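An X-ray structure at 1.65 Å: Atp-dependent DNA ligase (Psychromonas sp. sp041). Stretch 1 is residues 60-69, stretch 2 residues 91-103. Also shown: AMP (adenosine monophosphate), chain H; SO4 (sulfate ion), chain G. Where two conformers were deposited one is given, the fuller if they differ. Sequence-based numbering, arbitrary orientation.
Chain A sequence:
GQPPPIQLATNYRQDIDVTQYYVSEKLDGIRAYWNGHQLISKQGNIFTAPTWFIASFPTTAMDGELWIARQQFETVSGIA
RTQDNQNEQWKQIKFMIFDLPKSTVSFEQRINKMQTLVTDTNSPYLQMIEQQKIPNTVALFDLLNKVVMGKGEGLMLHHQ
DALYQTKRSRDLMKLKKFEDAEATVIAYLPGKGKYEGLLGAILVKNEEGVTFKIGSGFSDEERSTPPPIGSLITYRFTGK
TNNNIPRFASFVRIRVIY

Stretch 1, residues 60-69: TAMDGELWIA
Stretch 2 91-103: KQIKFMIFDLPKS

Strands 62-67 and 94-99 pair antiparallel, their axes 4.3 Å apart at closest approach and 142° between N-to-C directions; together the stretches bury 1118 Å². D63, F95 and I68 cover the most surface.

D63 (phi/psi -111/131) marks a beta bulge: its N donates to D99 O (2.8 Å), while its O accepts both F98 N (2.9 Å) and D99 N (3.2 Å). Its side chain (chi1 -114°) brings OD1 within 2.9 Å of P101 CG. Beyond the bulge, E65 pairs with M96 (E65 N to M96 O 2.8 Å, M96 N to E65 O 2.9 Å) and W67 with K94 (W67 N to K94 O 3.0 Å, K94 N to W67 O 2.9 Å).

F95 (t, chi2 40°) lies on the face shared by G64, L66 and I97. Its CE1 sits 3.4 Å from G64 CA, where a CB would clash with this ring atom and M96 O, so glycine suits the site. M62 CB (m rotamer) approaches F95 CE2 at 4.0 Å, and L66 CD2 (mt) meets F95 CD1 at 3.9 Å.

I68 (mt, phi/psi -105/-55) closes the far end, CG1 lying 4.1 Å from I93 CG1. On the other face, K94 (mtmt) reaches past W67 (t, chi2 85°), its NZ donating to I68 O at 2.9 Å.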

# COMPACT_ATOMS: atom_id res chain seq x y z
N THR A 60 3.91 23.29 -10.75
CA THR A 60 4.91 22.31 -10.30
C THR A 60 4.29 20.92 -10.41
O THR A 60 3.15 20.71 -9.99
CB THR A 60 5.25 22.57 -8.84
OG1 THR A 60 5.75 23.92 -8.70
CG2 THR A 60 6.28 21.60 -8.34
N ALA A 61 5.00 19.97 -11.01
CA ALA A 61 4.48 18.60 -11.07
C ALA A 61 4.38 18.01 -9.67
O ALA A 61 5.25 18.23 -8.83
CB ALA A 61 5.36 17.75 -11.93
N MSE A 62 3.31 17.26 -9.44
CA MSE A 62 3.04 16.68 -8.14
C MSE A 62 2.54 15.23 -8.24
O MSE A 62 1.79 14.89 -9.15
CB MSE A 62 1.97 17.52 -7.37
CG MSE A 62 2.39 19.02 -7.16
SE MSE A 62 1.06 20.01 -6.17
CE MSE A 62 -0.21 20.25 -7.64
N ASP A 63 2.94 14.40 -7.28
CA ASP A 63 2.47 13.03 -7.14
C ASP A 63 1.60 12.94 -5.90
O ASP A 63 2.01 13.41 -4.87
CB ASP A 63 3.65 12.11 -6.93
CG ASP A 63 3.86 11.17 -8.05
OD1 ASP A 63 4.14 11.63 -9.17
OD2 ASP A 63 3.78 9.96 -7.80
N GLY A 64 0.41 12.35 -5.99
CA GLY A 64 -0.47 12.26 -4.85
C GLY A 64 -1.52 11.19 -5.00
O GLY A 64 -1.53 10.42 -5.98
N GLU A 65 -2.38 11.14 -4.00
CA GLU A 65 -3.49 10.18 -3.99
C GLU A 65 -4.80 10.98 -4.03
O GLU A 65 -4.99 11.87 -3.19
CB GLU A 65 -3.51 9.38 -2.69
CG GLU A 65 -2.52 8.27 -2.61
CD GLU A 65 -2.77 7.07 -3.51
OE1 GLU A 65 -3.91 6.51 -3.59
OE2 GLU A 65 -1.77 6.58 -4.03
N LEU A 66 -5.69 10.67 -4.97
CA LEU A 66 -7.06 11.19 -4.89
C LEU A 66 -7.72 10.36 -3.78
O LEU A 66 -7.75 9.12 -3.85
CB LEU A 66 -7.78 11.02 -6.22
CG LEU A 66 -7.12 11.75 -7.40
CD1 LEU A 66 -7.77 11.36 -8.71
CD2 LEU A 66 -7.21 13.26 -7.21
N TRP A 67 -8.26 11.05 -2.78
CA TRP A 67 -8.73 10.37 -1.59
C TRP A 67 -9.75 11.22 -0.86
O TRP A 67 -9.68 12.46 -0.87
CB TRP A 67 -7.51 10.15 -0.71
CG TRP A 67 -7.65 9.42 0.62
CD1 TRP A 67 -7.63 8.06 0.83
CD2 TRP A 67 -7.69 10.03 1.92
NE1 TRP A 67 -7.67 7.80 2.21
CE2 TRP A 67 -7.68 9.00 2.88
CE3 TRP A 67 -7.69 11.35 2.36
CZ2 TRP A 67 -7.72 9.26 4.25
CZ3 TRP A 67 -7.73 11.60 3.72
CH2 TRP A 67 -7.73 10.56 4.64
N ILE A 68 -10.72 10.54 -0.27
CA ILE A 68 -11.77 11.22 0.48
C ILE A 68 -11.58 11.07 1.96
O ILE A 68 -11.56 12.07 2.70
CB ILE A 68 -13.15 10.69 0.07
CG1 ILE A 68 -13.42 11.03 -1.40
CG2 ILE A 68 -14.26 11.26 0.95
CD1 ILE A 68 -14.61 10.33 -2.01
N ALA A 69 -11.47 9.83 2.40
CA ALA A 69 -11.29 9.51 3.83
C ALA A 69 -10.88 8.06 3.95
O ALA A 69 -10.94 7.33 2.98
CB ALA A 69 -12.61 9.72 4.54
N LYS A 91 -16.12 17.30 -5.55
CA LYS A 91 -16.00 18.26 -4.46
C LYS A 91 -15.55 17.65 -3.13
O LYS A 91 -14.97 18.33 -2.28
CB LYS A 91 -17.33 19.01 -4.28
CG LYS A 91 -18.44 18.20 -3.66
CD LYS A 91 -19.79 18.85 -3.87
CE LYS A 91 -20.88 17.99 -3.24
NZ LYS A 91 -22.21 18.58 -3.35
N GLN A 92 -15.81 16.36 -2.94
CA GLN A 92 -15.40 15.69 -1.71
C GLN A 92 -14.00 15.08 -1.78
O GLN A 92 -13.48 14.60 -0.76
CB GLN A 92 -16.38 14.61 -1.36
CG GLN A 92 -16.42 13.48 -2.30
CD GLN A 92 -17.74 12.72 -2.16
OE1 GLN A 92 -18.07 12.18 -1.06
NE2 GLN A 92 -18.52 12.68 -3.25
N ILE A 93 -13.41 15.08 -2.97
CA ILE A 93 -12.06 14.55 -3.16
C ILE A 93 -10.97 15.57 -2.78
O ILE A 93 -11.13 16.76 -2.97
CB ILE A 93 -11.88 14.08 -4.64
CG1 ILE A 93 -12.89 12.99 -4.94
CG2 ILE A 93 -10.48 13.58 -4.88
CD1 ILE A 93 -12.78 12.43 -6.33
N LYS A 94 -9.88 15.08 -2.21
CA LYS A 94 -8.68 15.86 -2.02
C LYS A 94 -7.56 15.15 -2.77
O LYS A 94 -7.45 13.90 -2.73
CB LYS A 94 -8.29 15.95 -0.53
CG LYS A 94 -9.34 16.65 0.29
CD LYS A 94 -9.36 16.24 1.74
CE LYS A 94 -9.86 14.80 1.90
NZ LYS A 94 -10.15 14.54 3.31
N PHE A 95 -6.75 15.94 -3.47
CA PHE A 95 -5.47 15.48 -4.02
C PHE A 95 -4.45 15.62 -2.92
O PHE A 95 -4.04 16.75 -2.55
CB PHE A 95 -5.11 16.31 -5.26
CG PHE A 95 -3.89 15.82 -6.03
CD1 PHE A 95 -3.64 14.48 -6.24
CD2 PHE A 95 -3.00 16.74 -6.56
CE1 PHE A 95 -2.51 14.06 -6.96
CE2 PHE A 95 -1.90 16.33 -7.29
CZ PHE A 95 -1.64 14.98 -7.47
N MSE A 96 -4.10 14.48 -2.33
CA MSE A 96 -3.22 14.39 -1.18
C MSE A 96 -1.82 14.11 -1.67
O MSE A 96 -1.52 12.99 -2.09
CB MSE A 96 -3.68 13.22 -0.27
CG MSE A 96 -5.12 13.30 0.21
SE MSE A 96 -5.57 14.68 1.46
CE MSE A 96 -4.40 14.12 2.92
N ILE A 97 -0.96 15.12 -1.63
CA ILE A 97 0.33 14.99 -2.29
C ILE A 97 1.40 14.40 -1.40
O ILE A 97 1.44 14.66 -0.19
CB ILE A 97 0.76 16.30 -2.94
CG1 ILE A 97 1.05 17.39 -1.91
CG2 ILE A 97 -0.33 16.72 -3.95
CD1 ILE A 97 1.69 18.66 -2.51
N PHE A 98 2.29 13.65 -2.04
CA PHE A 98 3.39 13.03 -1.34
C PHE A 98 4.74 13.17 -2.07
O PHE A 98 5.76 12.78 -1.52
CB PHE A 98 3.07 11.55 -1.01
CG PHE A 98 2.70 10.70 -2.20
CD1 PHE A 98 3.66 10.32 -3.10
CD2 PHE A 98 1.42 10.24 -2.39
CE1 PHE A 98 3.34 9.52 -4.19
CE2 PHE A 98 1.11 9.43 -3.49
CZ PHE A 98 2.08 9.08 -4.37
N ASP A 99 4.78 13.72 -3.29
CA ASP A 99 6.07 14.01 -3.89
C ASP A 99 5.97 15.00 -5.04
O ASP A 99 4.88 15.40 -5.45
CB ASP A 99 6.78 12.71 -4.31
CG ASP A 99 8.29 12.75 -4.10
OD1 ASP A 99 8.85 13.86 -4.04
OD2 ASP A 99 8.92 11.67 -4.05
N LEU A 100 7.14 15.42 -5.50
CA LEU A 100 7.35 16.39 -6.59
C LEU A 100 8.27 15.71 -7.62
O LEU A 100 9.50 15.73 -7.51
CB LEU A 100 8.01 17.68 -6.06
CG LEU A 100 7.25 18.45 -4.99
CD1 LEU A 100 7.97 19.71 -4.55
CD2 LEU A 100 5.87 18.84 -5.46
N PRO A 101 7.68 15.01 -8.59
CA PRO A 101 8.48 14.08 -9.40
C PRO A 101 9.46 14.70 -10.37
O PRO A 101 10.27 13.95 -10.93
CB PRO A 101 7.43 13.28 -10.20
CG PRO A 101 6.17 13.61 -9.58
CD PRO A 101 6.25 14.89 -8.86
N LYS A 102 9.40 16.01 -10.60
CA LYS A 102 10.36 16.65 -11.49
C LYS A 102 11.45 17.37 -10.68
O LYS A 102 12.34 18.02 -11.26
CB LYS A 102 9.67 17.61 -12.44
CG LYS A 102 8.79 16.92 -13.49
CD LYS A 102 9.59 15.97 -14.37
CE LYS A 102 8.75 15.30 -15.48
NZ LYS A 102 9.60 14.48 -16.39
N SER A 103 11.40 17.25 -9.36
CA SER A 103 12.38 17.92 -8.51
C SER A 103 13.72 17.20 -8.56
O SER A 103 13.77 15.96 -8.68
CB SER A 103 11.91 17.91 -7.07
OG SER A 103 12.93 18.33 -6.19
P AMP H . -0.25 -0.19 -1.31
O1P AMP H . 0.55 -1.46 -1.37
O2P AMP H . -1.66 -0.04 -1.84
O5' AMP H . 0.70 0.96 -1.84
C5' AMP H . 0.16 2.26 -1.71
C4' AMP H . 0.38 2.95 -3.02
O4' AMP H . -0.08 4.28 -2.98
C3' AMP H . 1.86 2.96 -3.26
O3' AMP H . 1.99 2.60 -4.64
C2' AMP H . 2.26 4.39 -3.00
O2' AMP H . 3.21 4.56 -4.06
C1' AMP H . 0.96 5.24 -2.99
N9 AMP H . 0.78 5.96 -1.68
C8 AMP H . -0.29 6.02 -0.84
N7 AMP H . -0.04 6.75 0.28
C5 AMP H . 1.22 7.21 0.11
C6 AMP H . 2.14 8.00 0.92
N6 AMP H . 1.74 8.49 2.11
N1 AMP H . 3.35 8.24 0.40
C2 AMP H . 3.78 7.72 -0.76
N3 AMP H . 3.01 6.98 -1.55
C4 AMP H . 1.75 6.70 -1.16
S SO4 G . 9.03 21.25 -11.07
O1 SO4 G . 8.84 22.66 -10.63
O2 SO4 G . 10.12 21.30 -12.08
O3 SO4 G . 9.50 20.42 -9.88
O4 SO4 G . 7.78 20.72 -11.72
O HOH W 1 7.90 18.24 -9.48